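Putative HTH-type transcriptional regulator ybaQ (Escherichia coli, PDB 2EBY) probably binds DNA as a transcriptional regulator of the VapA/VapI family, through a helix-turn-helix domain of the Cro/C1 type. Local coordinates at residues 31-36 against 60-65; 54-59 against 65-70. All blocks are in the same frame, centred on the assembly; numbering follows the deposited sequence.

Interaction 1: 31-36 against 60-65; sequences AELLHV and AKVFDT
In the all-helical Cro/C1-type domain, the first helix of the predicted helix-turn-helix motif is packed here against the end of helix 53-63, with Leu33 and Leu34 closing on Val62. The contact is small, purely apolar and buried, and one valine serves two neighbouring leucines. Its methyls divide the work. CG2 of Val62, anti to its carbonyl carbon, reaches CD2 of Leu34 at 3.6 Å, the closest approach of the two segments; CG1, anti to the backbone N (chi1 170°), lies 4.1 Å from CD1 of Leu33. A beta-branched residue suits this place because its two methyls spread from CB, close to the backbone, and the helices can approach until the CA atoms of Leu34 and Val62 are 6.8 Å apart. The leucines come in at about a right angle to the valine. The side chain of Leu34 also touches Met55 and Leu59 of helix 53-63 and Val41 of helix 38-45, the second helix of the motif. From the second subunit, Ile95 packs on Val62 and Glu96 on Leu33, so the contact forms part of the interface between the two subunits. Just beyond these apolar residues both helices stop: His35 and Asp64 each take a positive phi and turn the chain away, and the residue after each, Val36 or Thr65, still donates its backbone N-H five residues back, to Ala31 O or Ala60 O. CG1 of Val62 also sits over the centre of the ring of Phe63, 3.9 Å above its plane.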
ATOM      1  N   ALA A  31       3.675 -14.934 -17.461  1.00 37.41           N
ATOM      2  CA  ALA A  31       2.246 -14.650 -17.470  1.00 36.55           C
ATOM      3  C   ALA A  31       1.420 -15.916 -17.299  1.00 35.54           C
ATOM      4  O   ALA A  31       0.490 -15.950 -16.498  1.00 34.29           O
ATOM      5  CB  ALA A  31       1.849 -13.933 -18.767  1.00 34.25           C
ATOM      6  N   GLU A  32       1.760 -16.961 -18.048  1.00 37.19           N
ATOM      7  CA  GLU A  32       1.019 -18.216 -17.967  1.00 38.29           C
ATOM      8  C   GLU A  32       1.220 -18.910 -16.619  1.00 37.37           C
ATOM      9  O   GLU A  32       0.341 -19.631 -16.145  1.00 36.34           O
ATOM     10  CB  GLU A  32       1.417 -19.130 -19.132  1.00 42.28           C
ATOM     11  CG  GLU A  32       1.359 -18.397 -20.476  1.00 50.18           C
ATOM     12  CD  GLU A  32       1.441 -19.318 -21.681  1.00 54.69           C
ATOM     13  OE1 GLU A  32       0.414 -19.937 -22.035  1.00 56.74           O
ATOM     14  OE2 GLU A  32       2.538 -19.422 -22.276  1.00 57.23           O
ATOM     15  N   LEU A  33       2.375 -18.685 -16.002  1.00 35.45           N
ATOM     16  CA  LEU A  33       2.647 -19.256 -14.690  1.00 36.29           C
ATOM     17  C   LEU A  33       1.803 -18.514 -13.643  1.00 36.64           C
ATOM     18  O   LEU A  33       1.132 -19.134 -12.816  1.00 36.09           O
ATOM     19  CB  LEU A  33       4.134 -19.125 -14.335  1.00 35.77           C
ATOM     20  CG  LEU A  33       5.133 -20.050 -15.039  1.00 37.36           C
ATOM     21  CD1 LEU A  33       6.568 -19.757 -14.595  1.00 36.57           C
ATOM     22  CD2 LEU A  33       4.764 -21.485 -14.712  1.00 38.32           C
ATOM     23  N   LEU A  34       1.836 -17.186 -13.689  1.00 34.91           N
ATOM     24  CA  LEU A  34       1.078 -16.357 -12.752  1.00 35.03           C
ATOM     25  C   LEU A  34      -0.409 -16.444 -13.069  1.00 34.97           C
ATOM     26  O   LEU A  34      -1.251 -16.072 -12.254  1.00 33.41           O
ATOM     27  CB  LEU A  34       1.521 -14.886 -12.850  1.00 32.76           C
ATOM     28  CG  LEU A  34       2.978 -14.498 -12.558  1.00 32.98           C
ATOM     29  CD1 LEU A  34       3.265 -13.098 -13.088  1.00 31.52           C
ATOM     30  CD2 LEU A  34       3.239 -14.563 -11.072  1.00 30.84           C
ATOM     31  N   HIS A  35      -0.715 -16.945 -14.262  1.00 37.37           N
ATOM     32  CA  HIS A  35      -2.089 -17.064 -14.735  1.00 38.76           C
ATOM     33  C   HIS A  35      -2.767 -15.693 -14.869  1.00 38.35           C
ATOM     34  O   HIS A  35      -3.933 -15.509 -14.510  1.00 39.30           O
ATOM     35  CB  HIS A  35      -2.918 -17.959 -13.812  1.00 42.22           C
ATOM     36  CG  HIS A  35      -4.294 -18.239 -14.340  1.00 48.50           C
ATOM     37  ND1 HIS A  35      -5.379 -18.443 -13.515  1.00 51.81           N
ATOM     38  CD2 HIS A  35      -4.758 -18.327 -15.606  1.00 51.41           C
ATOM     39  CE1 HIS A  35      -6.459 -18.641 -14.258  1.00 52.73           C
ATOM     40  NE2 HIS A  35      -6.107 -18.576 -15.529  1.00 52.01           N
ATOM     41  N   VAL A  36      -2.019 -14.727 -15.385  1.00 37.92           N
ATOM     42  CA  VAL A  36      -2.535 -13.382 -15.609  1.00 37.50           C
ATOM     43  C   VAL A  36      -2.245 -13.071 -17.072  1.00 37.99           C
ATOM     44  O   VAL A  36      -1.491 -13.799 -17.718  1.00 39.46           O
ATOM     45  CB  VAL A  36      -1.828 -12.331 -14.710  1.00 36.65           C
ATOM     46  CG1 VAL A  36      -2.095 -12.641 -13.234  1.00 33.63           C
ATOM     47  CG2 VAL A  36      -0.332 -12.322 -14.999  1.00 33.85           C
ATOM     48  N   ALA A  60       4.972 -14.560  -5.170  1.00 29.57           N
ATOM     49  CA  ALA A  60       5.518 -15.308  -4.046  1.00 29.42           C
ATOM     50  C   ALA A  60       5.456 -16.799  -4.359  1.00 30.39           C
ATOM     51  O   ALA A  60       6.419 -17.536  -4.137  1.00 28.37           O
ATOM     52  CB  ALA A  60       4.720 -15.023  -2.787  1.00 26.80           C
ATOM     53  N   LYS A  61       4.313 -17.229  -4.886  1.00 30.64           N
ATOM     54  CA  LYS A  61       4.099 -18.632  -5.225  1.00 34.82           C
ATOM     55  C   LYS A  61       5.013 -19.111  -6.359  1.00 36.32           C
ATOM     56  O   LYS A  61       5.676 -20.140  -6.233  1.00 37.68           O
ATOM     57  CB  LYS A  61       2.622 -18.852  -5.580  1.00 36.12           C
ATOM     58  CG  LYS A  61       2.263 -20.251  -6.067  1.00 40.29           C
ATOM     59  CD  LYS A  61       2.418 -21.303  -4.988  1.00 43.78           C
ATOM     60  CE  LYS A  61       2.059 -22.695  -5.514  1.00 46.05           C
ATOM     61  NZ  LYS A  61       0.631 -22.819  -5.933  1.00 45.62           N
ATOM     62  N   VAL A  62       5.065 -18.353  -7.452  1.00 37.47           N
ATOM     63  CA  VAL A  62       5.891 -18.710  -8.602  1.00 37.54           C
ATOM     64  C   VAL A  62       7.393 -18.723  -8.315  1.00 38.49           C
ATOM     65  O   VAL A  62       8.117 -19.598  -8.795  1.00 37.90           O
ATOM     66  CB  VAL A  62       5.623 -17.750  -9.810  1.00 38.09           C
ATOM     67  CG1 VAL A  62       6.657 -17.963 -10.899  1.00 35.42           C
ATOM     68  CG2 VAL A  62       4.224 -17.991 -10.374  1.00 36.96           C
ATOM     69  N   PHE A  63       7.871 -17.769  -7.529  1.00 38.38           N
ATOM     70  CA  PHE A  63       9.301 -17.715  -7.258  1.00 39.84           C
ATOM     71  C   PHE A  63       9.724 -18.197  -5.878  1.00 39.47           C
ATOM     72  O   PHE A  63      10.885 -18.075  -5.505  1.00 39.42           O
ATOM     73  CB  PHE A  63       9.820 -16.295  -7.503  1.00 40.24           C
ATOM     74  CG  PHE A  63       9.723 -15.858  -8.934  1.00 40.75           C
ATOM     75  CD1 PHE A  63      10.496 -16.468  -9.915  1.00 40.96           C
ATOM     76  CD2 PHE A  63       8.849 -14.842  -9.307  1.00 41.81           C
ATOM     77  CE1 PHE A  63      10.400 -16.071 -11.250  1.00 42.18           C
ATOM     78  CE2 PHE A  63       8.745 -14.438 -10.641  1.00 41.01           C
ATOM     79  CZ  PHE A  63       9.522 -15.054 -11.612  1.00 40.28           C
ATOM     80  N   ASP A  64       8.779 -18.742  -5.125  1.00 40.03           N
ATOM     81  CA  ASP A  64       9.060 -19.256  -3.794  1.00 40.56           C
ATOM     82  C   ASP A  64       9.694 -18.220  -2.870  1.00 39.14           C
ATOM     83  O   ASP A  64      10.784 -18.427  -2.340  1.00 40.32           O
ATOM     84  CB  ASP A  64       9.952 -20.493  -3.905  1.00 42.55           C
ATOM     85  CG  ASP A  64      10.071 -21.251  -2.593  1.00 45.44           C
ATOM     86  OD1 ASP A  64       9.059 -21.371  -1.869  1.00 45.61           O
ATOM     87  OD2 ASP A  64      11.181 -21.741  -2.298  1.00 46.90           O
ATOM     88  N   THR A  65       9.005 -17.099  -2.694  1.00 35.91           N
ATOM     89  CA  THR A  65       9.476 -16.033  -1.818  1.00 33.30           C
ATOM     90  C   THR A  65       8.329 -15.726  -0.873  1.00 31.19           C
ATOM     91  O   THR A  65       7.314 -16.423  -0.873  1.00 30.46           O
ATOM     92  CB  THR A  65       9.785 -14.734  -2.587  1.00 32.36           C
ATOM     93  OG1 THR A  65       8.560 -14.153  -3.051  1.00 29.89           O
ATOM     94  CG2 THR A  65      10.693 -15.018  -3.767  1.00 31.40           C
TER

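Interaction 2: 54-59 against 65-70; sequences EMAFRL and TTVDFW
Apolar packing between Ala56 and Val67 brings helix 53-63 close to the start of helix 67-83: CB of Ala56 meets CG1 of Val67 at 3.5 Å, and the CA atoms are 5.4 Å apart. A side chain as short as alanine's permits so near an approach. The same CG1 lies 3.8 Å from CD1 of Phe57.

Two CH-pi contacts flank this point. CG2 of Val67 stands over the centre of the Phe57 ring, 4.0 Å from the centroid and 11° off the normal. In the other, CB of Leu59 lies over the five-membered ring of Trp70, 3.7 Å from its centroid. Phe69 CE2 covers the centre of the opposite indole face, while Leu59 CB sits nearer the rim and Leu59 CD1 lies by CD2 and CE3, on the side of the six-membered ring. With chi1 of -63°, Trp70 has CG anti to its carbonyl carbon, and the indole reaches back toward helix 53-63.

The hydrogen bonds are local to each segment. Thr66 is the N-cap of helix 67-83, its OG1 accepting from Phe69 N at 2.9 Å. OG1 of Thr65 donates to Thr66 O and accepts a weak, bent bond from NE1 of Trp70. With an alanine here in place of Trp70, the space between Leu59 and Phe69 would probably be left unfilled, and Thr65 OG1 would lose its weak bond from the indole. On helix 53-63, Glu54 OE2 and Arg58 NH2 form a salt bridge of 2.8 Å; Arg58 NH2 has a second acidic partner in Glu91 of the second subunit.

Helix 11-20 touches Phe69 through Ile14 and Tyr19, Leu51 touches both Leu59 and Trp70, and Leu79 of the second subunit packs on both Phe57 and Val67.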
ATOM      1  N   GLU A  54      -2.565  -8.973  -4.353  1.00 26.26           N
ATOM      2  CA  GLU A  54      -2.841 -10.237  -5.033  1.00 28.49           C
ATOM      3  C   GLU A  54      -1.685 -10.633  -5.946  1.00 27.35           C
ATOM      4  O   GLU A  54      -1.252 -11.786  -5.936  1.00 28.29           O
ATOM      5  CB  GLU A  54      -4.132 -10.153  -5.860  1.00 32.08           C
ATOM      6  CG  GLU A  54      -4.555 -11.493  -6.464  1.00 35.38           C
ATOM      7  CD  GLU A  54      -5.834 -11.406  -7.289  1.00 38.27           C
ATOM      8  OE1 GLU A  54      -6.786 -10.737  -6.841  1.00 38.42           O
ATOM      9  OE2 GLU A  54      -5.897 -12.021  -8.377  1.00 40.61           O
ATOM     10  N   MET A  55      -1.182  -9.691  -6.738  1.00 25.42           N
ATOM     11  CA  MET A  55      -0.067 -10.021  -7.620  1.00 24.23           C
ATOM     12  C   MET A  55       1.126 -10.478  -6.797  1.00 24.08           C
ATOM     13  O   MET A  55       1.875 -11.345  -7.229  1.00 24.38           O
ATOM     14  CB  MET A  55       0.355  -8.828  -8.483  1.00 20.45           C
ATOM     15  CG  MET A  55       1.587  -9.099  -9.378  1.00 18.52           C
ATOM     16  SD  MET A  55       1.379 -10.371 -10.677  1.00 11.06           S
ATOM     17  CE  MET A  55       0.442  -9.416 -11.862  1.00 20.99           C
ATOM     18  N   ALA A  56       1.302  -9.879  -5.622  1.00 25.49           N
ATOM     19  CA  ALA A  56       2.410 -10.232  -4.735  1.00 25.03           C
ATOM     20  C   ALA A  56       2.283 -11.689  -4.309  1.00 23.90           C
ATOM     21  O   ALA A  56       3.276 -12.397  -4.221  1.00 21.95           O
ATOM     22  CB  ALA A  56       2.421  -9.323  -3.506  1.00 24.66           C
ATOM     23  N   PHE A  57       1.055 -12.128  -4.042  1.00 25.62           N
ATOM     24  CA  PHE A  57       0.805 -13.525  -3.669  1.00 26.67           C
ATOM     25  C   PHE A  57       1.180 -14.461  -4.823  1.00 26.81           C
ATOM     26  O   PHE A  57       1.749 -15.529  -4.606  1.00 26.54           O
ATOM     27  CB  PHE A  57      -0.671 -13.757  -3.342  1.00 25.28           C
ATOM     28  CG  PHE A  57      -1.040 -13.519  -1.898  1.00 27.69           C
ATOM     29  CD1 PHE A  57      -1.003 -12.241  -1.347  1.00 24.44           C
ATOM     30  CD2 PHE A  57      -1.467 -14.582  -1.100  1.00 26.06           C
ATOM     31  CE1 PHE A  57      -1.391 -12.022  -0.028  1.00 29.53           C
ATOM     32  CE2 PHE A  57      -1.857 -14.378   0.220  1.00 28.17           C
ATOM     33  CZ  PHE A  57      -1.820 -13.095   0.762  1.00 28.93           C
ATOM     34  N   ARG A  58       0.839 -14.062  -6.049  1.00 26.05           N
ATOM     35  CA  ARG A  58       1.130 -14.886  -7.224  1.00 26.95           C
ATOM     36  C   ARG A  58       2.635 -15.010  -7.444  1.00 26.50           C
ATOM     37  O   ARG A  58       3.147 -16.096  -7.707  1.00 24.31           O
ATOM     38  CB  ARG A  58       0.473 -14.292  -8.472  1.00 28.20           C
ATOM     39  CG  ARG A  58      -1.051 -14.343  -8.487  1.00 28.68           C
ATOM     40  CD  ARG A  58      -1.568 -13.519  -9.649  1.00 28.76           C
ATOM     41  NE  ARG A  58      -3.018 -13.409  -9.670  1.00 33.37           N
ATOM     42  CZ  ARG A  58      -3.836 -14.372 -10.077  1.00 34.75           C
ATOM     43  NH1 ARG A  58      -3.343 -15.525 -10.503  1.00 36.21           N
ATOM     44  NH2 ARG A  58      -5.148 -14.181 -10.064  1.00 34.98           N
ATOM     45  N   LEU A  59       3.336 -13.888  -7.326  1.00 26.44           N
ATOM     46  CA  LEU A  59       4.776 -13.872  -7.497  1.00 28.06           C
ATOM     47  C   LEU A  59       5.453 -14.701  -6.401  1.00 29.80           C
ATOM     48  O   LEU A  59       6.392 -15.452  -6.669  1.00 31.06           O
ATOM     49  CB  LEU A  59       5.276 -12.428  -7.470  1.00 28.25           C
ATOM     50  CG  LEU A  59       4.858 -11.568  -8.664  1.00 29.23           C
ATOM     51  CD1 LEU A  59       5.204 -10.106  -8.399  1.00 28.38           C
ATOM     52  CD2 LEU A  59       5.559 -12.079  -9.925  1.00 26.54           C
ATOM     53  N   THR A  65       9.005 -17.099  -2.694  1.00 35.91           N
ATOM     54  CA  THR A  65       9.476 -16.033  -1.818  1.00 33.30           C
ATOM     55  C   THR A  65       8.329 -15.726  -0.873  1.00 31.19           C
ATOM     56  O   THR A  65       7.314 -16.423  -0.873  1.00 30.46           O
ATOM     57  CB  THR A  65       9.785 -14.734  -2.587  1.00 32.36           C
ATOM     58  OG1 THR A  65       8.560 -14.153  -3.051  1.00 29.89           O
ATOM     59  CG2 THR A  65      10.693 -15.018  -3.767  1.00 31.40           C
ATOM     60  N   THR A  66       8.496 -14.689  -0.061  1.00 31.04           N
ATOM     61  CA  THR A  66       7.434 -14.271   0.845  1.00 30.04           C
ATOM     62  C   THR A  66       6.626 -13.258   0.057  1.00 27.36           C
ATOM     63  O   THR A  66       7.062 -12.793  -0.991  1.00 25.10           O
ATOM     64  CB  THR A  66       7.981 -13.553   2.092  1.00 29.42           C
ATOM     65  OG1 THR A  66       8.770 -12.433   1.680  1.00 32.08           O
ATOM     66  CG2 THR A  66       8.817 -14.494   2.933  1.00 30.56           C
ATOM     67  N   VAL A  67       5.447 -12.915   0.552  1.00 27.51           N
ATOM     68  CA  VAL A  67       4.632 -11.921  -0.122  1.00 27.57           C
ATOM     69  C   VAL A  67       5.273 -10.558   0.109  1.00 25.40           C
ATOM     70  O   VAL A  67       5.315  -9.713  -0.783  1.00 25.71           O
ATOM     71  CB  VAL A  67       3.195 -11.882   0.436  1.00 27.77           C
ATOM     72  CG1 VAL A  67       2.389 -10.798  -0.287  1.00 27.95           C
ATOM     73  CG2 VAL A  67       2.529 -13.246   0.270  1.00 29.51           C
ATOM     74  N   ASP A  68       5.785 -10.357   1.316  1.00 26.30           N
ATOM     75  CA  ASP A  68       6.390  -9.081   1.663  1.00 26.70           C
ATOM     76  C   ASP A  68       7.668  -8.769   0.915  1.00 24.50           C
ATOM     77  O   ASP A  68       8.011  -7.606   0.756  1.00 25.31           O
ATOM     78  CB  ASP A  68       6.604  -8.974   3.179  1.00 26.69           C
ATOM     79  CG  ASP A  68       5.314  -8.636   3.917  1.00 28.60           C
ATOM     80  OD1 ASP A  68       4.295  -8.412   3.232  1.00 28.99           O
ATOM     81  OD2 ASP A  68       5.310  -8.584   5.166  1.00 25.03           O
ATOM     82  N   PHE A  69       8.377  -9.794   0.455  1.00 24.36           N
ATOM     83  CA  PHE A  69       9.583  -9.549  -0.316  1.00 26.75           C
ATOM     84  C   PHE A  69       9.173  -8.616  -1.466  1.00 27.62           C
ATOM     85  O   PHE A  69       9.843  -7.626  -1.754  1.00 27.02           O
ATOM     86  CB  PHE A  69      10.124 -10.861  -0.881  1.00 30.36           C
ATOM     87  CG  PHE A  69      11.120 -10.679  -1.994  1.00 35.04           C
ATOM     88  CD1 PHE A  69      12.453 -10.392  -1.715  1.00 37.61           C
ATOM     89  CD2 PHE A  69      10.717 -10.771  -3.324  1.00 35.69           C
ATOM     90  CE1 PHE A  69      13.376 -10.197  -2.747  1.00 39.04           C
ATOM     91  CE2 PHE A  69      11.630 -10.577  -4.364  1.00 37.63           C
ATOM     92  CZ  PHE A  69      12.961 -10.291  -4.074  1.00 37.87           C
ATOM     93  N   TRP A  70       8.054  -8.934  -2.114  1.00 26.59           N
ATOM     94  CA  TRP A  70       7.580  -8.108  -3.213  1.00 26.50           C
ATOM     95  C   TRP A  70       6.914  -6.819  -2.745  1.00 24.65           C
ATOM     96  O   TRP A  70       7.189  -5.750  -3.281  1.00 24.75           O
ATOM     97  CB  TRP A  70       6.614  -8.894  -4.109  1.00 24.90           C
ATOM     98  CG  TRP A  70       7.267 -10.078  -4.764  1.00 26.07           C
ATOM     99  CD1 TRP A  70       7.188 -11.379  -4.368  1.00 22.57           C
ATOM    100  CD2 TRP A  70       8.174 -10.047  -5.873  1.00 26.51           C
ATOM    101  NE1 TRP A  70       7.997 -12.163  -5.150  1.00 25.88           N
ATOM    102  CE2 TRP A  70       8.621 -11.373  -6.085  1.00 25.93           C
ATOM    103  CE3 TRP A  70       8.670  -9.032  -6.711  1.00 26.32           C
ATOM    104  CZ2 TRP A  70       9.523 -11.714  -7.096  1.00 27.72           C
ATOM    105  CZ3 TRP A  70       9.571  -9.369  -7.720  1.00 27.30           C
ATOM    106  CH2 TRP A  70       9.991 -10.700  -7.900  1.00 25.81           C
TER

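In the fold
From the N terminus, helix 11-20 leads into helix 27-34, where the first segment of interaction 1 lies. The chain then passes through helix 38-45 to helix 53-63, whose end closes a loop of 23 intervening residues in interaction 1. Before that closure it has traversed 54-59, the first segment of interaction 2, whose shorter loop shuts where helix 67-83 begins. The segments alternate and the two loops cross; Thr65 belongs to a segment of each, though it touches only in interaction 2. Helix 53-63 is common to both, tying the predicted DNA-binding motif to the start of helix 67-83. The contacts touch directly, as where Val36 CG1 packs on Arg58 CD, and both border the second subunit.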